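Local coordinates for protein CELL division inhibitor (Pyrococcus furiosus, PDB 1G3Q) that probably binds and hydrolyses ATP as a MinD-type P-loop ATPase of the cell-division machinery, and is seen here holding ADP and magnesium, at residues 13-19 with 138-142. Sequence-based numbering, arbitrary orientation.
Sequences GTGKTTV and LLVTN. With MG (magnesium ion), chain B; ADP (adenosine-5'-diphosphate), chain C.
The flat amide of Asn142 carries the Thr14 methyl over one face: Asn142 CG is 3.9 Å from Thr14 CG2. Thr14 CA sits nearer the amide plane, off the outer end of the group. A second flat group, the Gly15-Lys16 peptide, has Val140 CG1 squarely over one face, 4.1 Å from Gly15 C. With CG1 of Val140 anti to its backbone N (chi1 178°), this methyl goes to the loop, while CG2 meets Val19 CG2 tip to tip at 4.2 Å. Leu138 CD2 extends the apolar patch, touching Val19 CG1. An alanine in place of Asn142 would probably take away the flat surface the Thr14 methyl lies on and open a gap beside it. Thr14 is also held by bonds outside the two segments, its hydroxyl to Ser9 and Lys11 O and its carbonyl to Asn171. The contact lies against the Walker A P-loop, whose amides bind the beta-phosphate, Gly15 N reaching ADP O2B at 2.9 Å. Thr17 OG1 binds the magnesium at 2.1 Å. Strand 136-141 pairs in parallel with strand 3-8, which feeds the loop, and with strand 164-173; helix 16-29 packs on the sheet through Val19, and helix 145-160 touches Thr14 through Cys147.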
ATOM      1  N   GLY A  13      -0.287  -0.961  11.547  1.00 23.44           N
ATOM      2  CA  GLY A  13       0.486  -2.144  11.876  1.00 22.14           C
ATOM      3  C   GLY A  13      -0.088  -3.415  11.280  1.00 21.41           C
ATOM      4  O   GLY A  13       0.330  -4.516  11.637  1.00 21.46           O
ATOM      5  N   THR A  14      -1.037  -3.268  10.363  1.00 20.63           N
ATOM      6  CA  THR A  14      -1.678  -4.416   9.730  1.00 19.53           C
ATOM      7  C   THR A  14      -0.913  -4.942   8.515  1.00 18.54           C
ATOM      8  O   THR A  14      -1.102  -6.090   8.109  1.00 18.04           O
ATOM      9  CB  THR A  14      -3.121  -4.074   9.308  1.00 20.03           C
ATOM     10  OG1 THR A  14      -3.127  -2.846   8.571  1.00 21.01           O
ATOM     11  CG2 THR A  14      -4.013  -3.927  10.536  1.00 20.38           C
ATOM     12  N   GLY A  15      -0.062  -4.100   7.933  1.00 17.38           N
ATOM     13  CA  GLY A  15       0.729  -4.521   6.790  1.00 16.57           C
ATOM     14  C   GLY A  15       0.608  -3.684   5.530  1.00 16.04           C
ATOM     15  O   GLY A  15       1.052  -4.107   4.464  1.00 16.10           O
ATOM     16  N   LYS A  16       0.031  -2.492   5.637  1.00 15.69           N
ATOM     17  CA  LYS A  16      -0.143  -1.635   4.468  1.00 14.89           C
ATOM     18  C   LYS A  16       1.151  -1.345   3.711  1.00 14.35           C
ATOM     19  O   LYS A  16       1.214  -1.498   2.490  1.00 13.45           O
ATOM     20  CB  LYS A  16      -0.820  -0.321   4.879  1.00 15.63           C
ATOM     21  CG  LYS A  16      -2.267  -0.505   5.322  1.00 16.35           C
ATOM     22  CD  LYS A  16      -2.914   0.798   5.782  1.00 17.19           C
ATOM     23  CE  LYS A  16      -2.448   1.214   7.173  1.00 17.69           C
ATOM     24  NZ  LYS A  16      -1.025   1.651   7.209  1.00 17.85           N
ATOM     25  N   THR A  17       2.186  -0.919   4.423  1.00 13.33           N
ATOM     26  CA  THR A  17       3.447  -0.628   3.754  1.00 12.28           C
ATOM     27  C   THR A  17       4.054  -1.896   3.171  1.00 11.89           C
ATOM     28  O   THR A  17       4.579  -1.885   2.053  1.00 10.93           O
ATOM     29  CB  THR A  17       4.435   0.046   4.719  1.00 12.19           C
ATOM     30  OG1 THR A  17       3.894   1.309   5.110  1.00 11.99           O
ATOM     31  CG2 THR A  17       5.785   0.290   4.038  1.00 11.16           C
ATOM     32  N   THR A  18       3.960  -2.991   3.924  1.00 12.07           N
ATOM     33  CA  THR A  18       4.489  -4.280   3.489  1.00 12.27           C
ATOM     34  C   THR A  18       3.783  -4.767   2.220  1.00 12.80           C
ATOM     35  O   THR A  18       4.425  -5.251   1.283  1.00 11.98           O
ATOM     36  CB  THR A  18       4.331  -5.346   4.592  1.00 12.42           C
ATOM     37  OG1 THR A  18       5.077  -4.953   5.752  1.00 12.97           O
ATOM     38  CG2 THR A  18       4.837  -6.697   4.111  1.00 11.92           C
ATOM     39  N   VAL A  19       2.459  -4.643   2.191  1.00 12.60           N
ATOM     40  CA  VAL A  19       1.702  -5.060   1.018  1.00 12.90           C
ATOM     41  C   VAL A  19       2.034  -4.134  -0.151  1.00 12.57           C
ATOM     42  O   VAL A  19       2.265  -4.596  -1.265  1.00 12.87           O
ATOM     43  CB  VAL A  19       0.180  -5.036   1.297  1.00 13.64           C
ATOM     44  CG1 VAL A  19      -0.607  -5.246   0.006  1.00 13.97           C
ATOM     45  CG2 VAL A  19      -0.166  -6.132   2.287  1.00 13.79           C
ATOM     46  N   LEU A 138      -7.707  -1.732  -1.919  1.00 21.06           N
ATOM     47  CA  LEU A 138      -7.340  -3.081  -1.518  1.00 20.81           C
ATOM     48  C   LEU A 138      -7.297  -3.038   0.002  1.00 20.64           C
ATOM     49  O   LEU A 138      -6.411  -2.418   0.587  1.00 20.35           O
ATOM     50  CB  LEU A 138      -5.963  -3.467  -2.070  1.00 20.53           C
ATOM     51  CG  LEU A 138      -5.455  -4.855  -1.661  1.00 20.35           C
ATOM     52  CD1 LEU A 138      -6.401  -5.923  -2.192  1.00 21.03           C
ATOM     53  CD2 LEU A 138      -4.048  -5.080  -2.206  1.00 20.69           C
ATOM     54  N   LEU A 139      -8.265  -3.686   0.638  1.00 20.65           N
ATOM     55  CA  LEU A 139      -8.333  -3.694   2.089  1.00 20.75           C
ATOM     56  C   LEU A 139      -7.295  -4.628   2.692  1.00 20.96           C
ATOM     57  O   LEU A 139      -7.135  -5.765   2.248  1.00 20.83           O
ATOM     58  CB  LEU A 139      -9.734  -4.121   2.552  1.00 21.27           C
ATOM     59  CG  LEU A 139     -10.938  -3.485   1.846  1.00 21.48           C
ATOM     60  CD1 LEU A 139     -12.221  -3.945   2.538  1.00 21.81           C
ATOM     61  CD2 LEU A 139     -10.838  -1.971   1.882  1.00 21.83           C
ATOM     62  N   VAL A 140      -6.581  -4.136   3.699  1.00 21.01           N
ATOM     63  CA  VAL A 140      -5.574  -4.938   4.380  1.00 21.22           C
ATOM     64  C   VAL A 140      -6.017  -5.093   5.829  1.00 22.20           C
ATOM     65  O   VAL A 140      -6.302  -4.106   6.505  1.00 22.04           O
ATOM     66  CB  VAL A 140      -4.186  -4.261   4.347  1.00 20.65           C
ATOM     67  CG1 VAL A 140      -3.186  -5.102   5.116  1.00 19.83           C
ATOM     68  CG2 VAL A 140      -3.728  -4.085   2.906  1.00 20.46           C
ATOM     69  N   THR A 141      -6.079  -6.332   6.298  1.00 23.52           N
ATOM     70  CA  THR A 141      -6.515  -6.599   7.659  1.00 25.14           C
ATOM     71  C   THR A 141      -5.818  -7.812   8.255  1.00 26.12           C
ATOM     72  O   THR A 141      -5.209  -8.607   7.541  1.00 26.25           O
ATOM     73  CB  THR A 141      -8.032  -6.861   7.702  1.00 25.34           C
ATOM     74  OG1 THR A 141      -8.453  -7.053   9.060  1.00 26.11           O
ATOM     75  CG2 THR A 141      -8.369  -8.112   6.898  1.00 25.79           C
ATOM     76  N   ASN A 142      -5.910  -7.941   9.574  1.00 27.60           N
ATOM     77  CA  ASN A 142      -5.331  -9.077  10.272  1.00 29.23           C
ATOM     78  C   ASN A 142      -6.504  -9.954  10.706  1.00 30.28           C
ATOM     79  O   ASN A 142      -7.655  -9.527  10.631  1.00 30.41           O
ATOM     80  CB  ASN A 142      -4.517  -8.613  11.479  1.00 29.75           C
ATOM     81  CG  ASN A 142      -3.339  -7.742  11.081  1.00 30.63           C
ATOM     82  OD1 ASN A 142      -2.729  -7.947  10.028  1.00 31.01           O
ATOM     83  ND2 ASN A 142      -3.002  -6.775  11.927  1.00 31.07           N
TER
HETATM   84 MG    MG B 239       3.006   1.781   7.010  1.00 24.28          MG
HETATM   85  PB  ADP C 238       1.476  -0.767   8.522  1.00 18.51           P
HETATM   86  O1B ADP C 238       1.537   0.096   9.684  1.00 18.62           O
HETATM   87  O2B ADP C 238       0.109  -1.284   8.354  1.00 17.61           O
HETATM   88  O3B ADP C 238       2.016  -0.126   7.093  1.00 17.20           O
HETATM   89  PA  ADP C 238       3.679  -2.510   8.182  1.00 18.69           P
HETATM   90  O1A ADP C 238       4.788  -1.645   8.388  1.00 17.45           O
HETATM   91  O2A ADP C 238       3.482  -2.880   6.806  1.00 18.14           O
HETATM   92  O3A ADP C 238       2.380  -1.998   8.775  1.00 18.24           O
HETATM   93  O5' ADP C 238       3.980  -3.760   8.961  1.00 17.70           O
HETATM   94  C5' ADP C 238       4.247  -3.775  10.416  1.00 18.36           C
HETATM   95  C4' ADP C 238       5.356  -4.699  10.768  1.00 18.67           C
HETATM   96  O4' ADP C 238       4.942  -6.093  10.683  1.00 19.06           O
HETATM   97  C3' ADP C 238       6.555  -4.617   9.877  1.00 19.08           C
HETATM   98  O3' ADP C 238       7.751  -4.593  10.652  1.00 19.96           O
HETATM   99  C2' ADP C 238       6.539  -5.840   9.011  1.00 18.91           C
HETATM  100  O2' ADP C 238       7.815  -6.349   8.628  1.00 18.49           O
HETATM  101  C1' ADP C 238       5.807  -6.847   9.791  1.00 18.98           C
HETATM  102  N9  ADP C 238       4.881  -7.689   8.983  1.00 18.66           N
HETATM  103  C8  ADP C 238       3.812  -7.373   8.130  1.00 18.53           C
HETATM  104  N7  ADP C 238       3.212  -8.387   7.576  1.00 18.53           N
HETATM  105  C5  ADP C 238       3.903  -9.469   8.073  1.00 18.56           C
HETATM  106  C6  ADP C 238       3.765 -10.871   7.868  1.00 18.87           C
HETATM  107  N6  ADP C 238       2.812 -11.332   7.057  1.00 18.65           N
HETATM  108  N1  ADP C 238       4.645 -11.728   8.532  1.00 18.76           N
HETATM  109  C2  ADP C 238       5.615 -11.229   9.358  1.00 19.29           C
HETATM  110  N3  ADP C 238       5.816  -9.912   9.608  1.00 18.62           N
HETATM  111  C4  ADP C 238       4.931  -9.077   8.937  1.00 18.86           C
HETATM  112  O   HOH W   1       1.091   2.766   5.889  1.00 20.86           O
HETATM  113  O   HOH W   2       4.964   1.079   8.196  1.00 17.09           O
HETATM  114  O   HOH W   3       2.146   2.708   9.161  1.00 16.02           O
HETATM  115  O   HOH W   4       4.048   3.902   6.876  1.00 14.47           O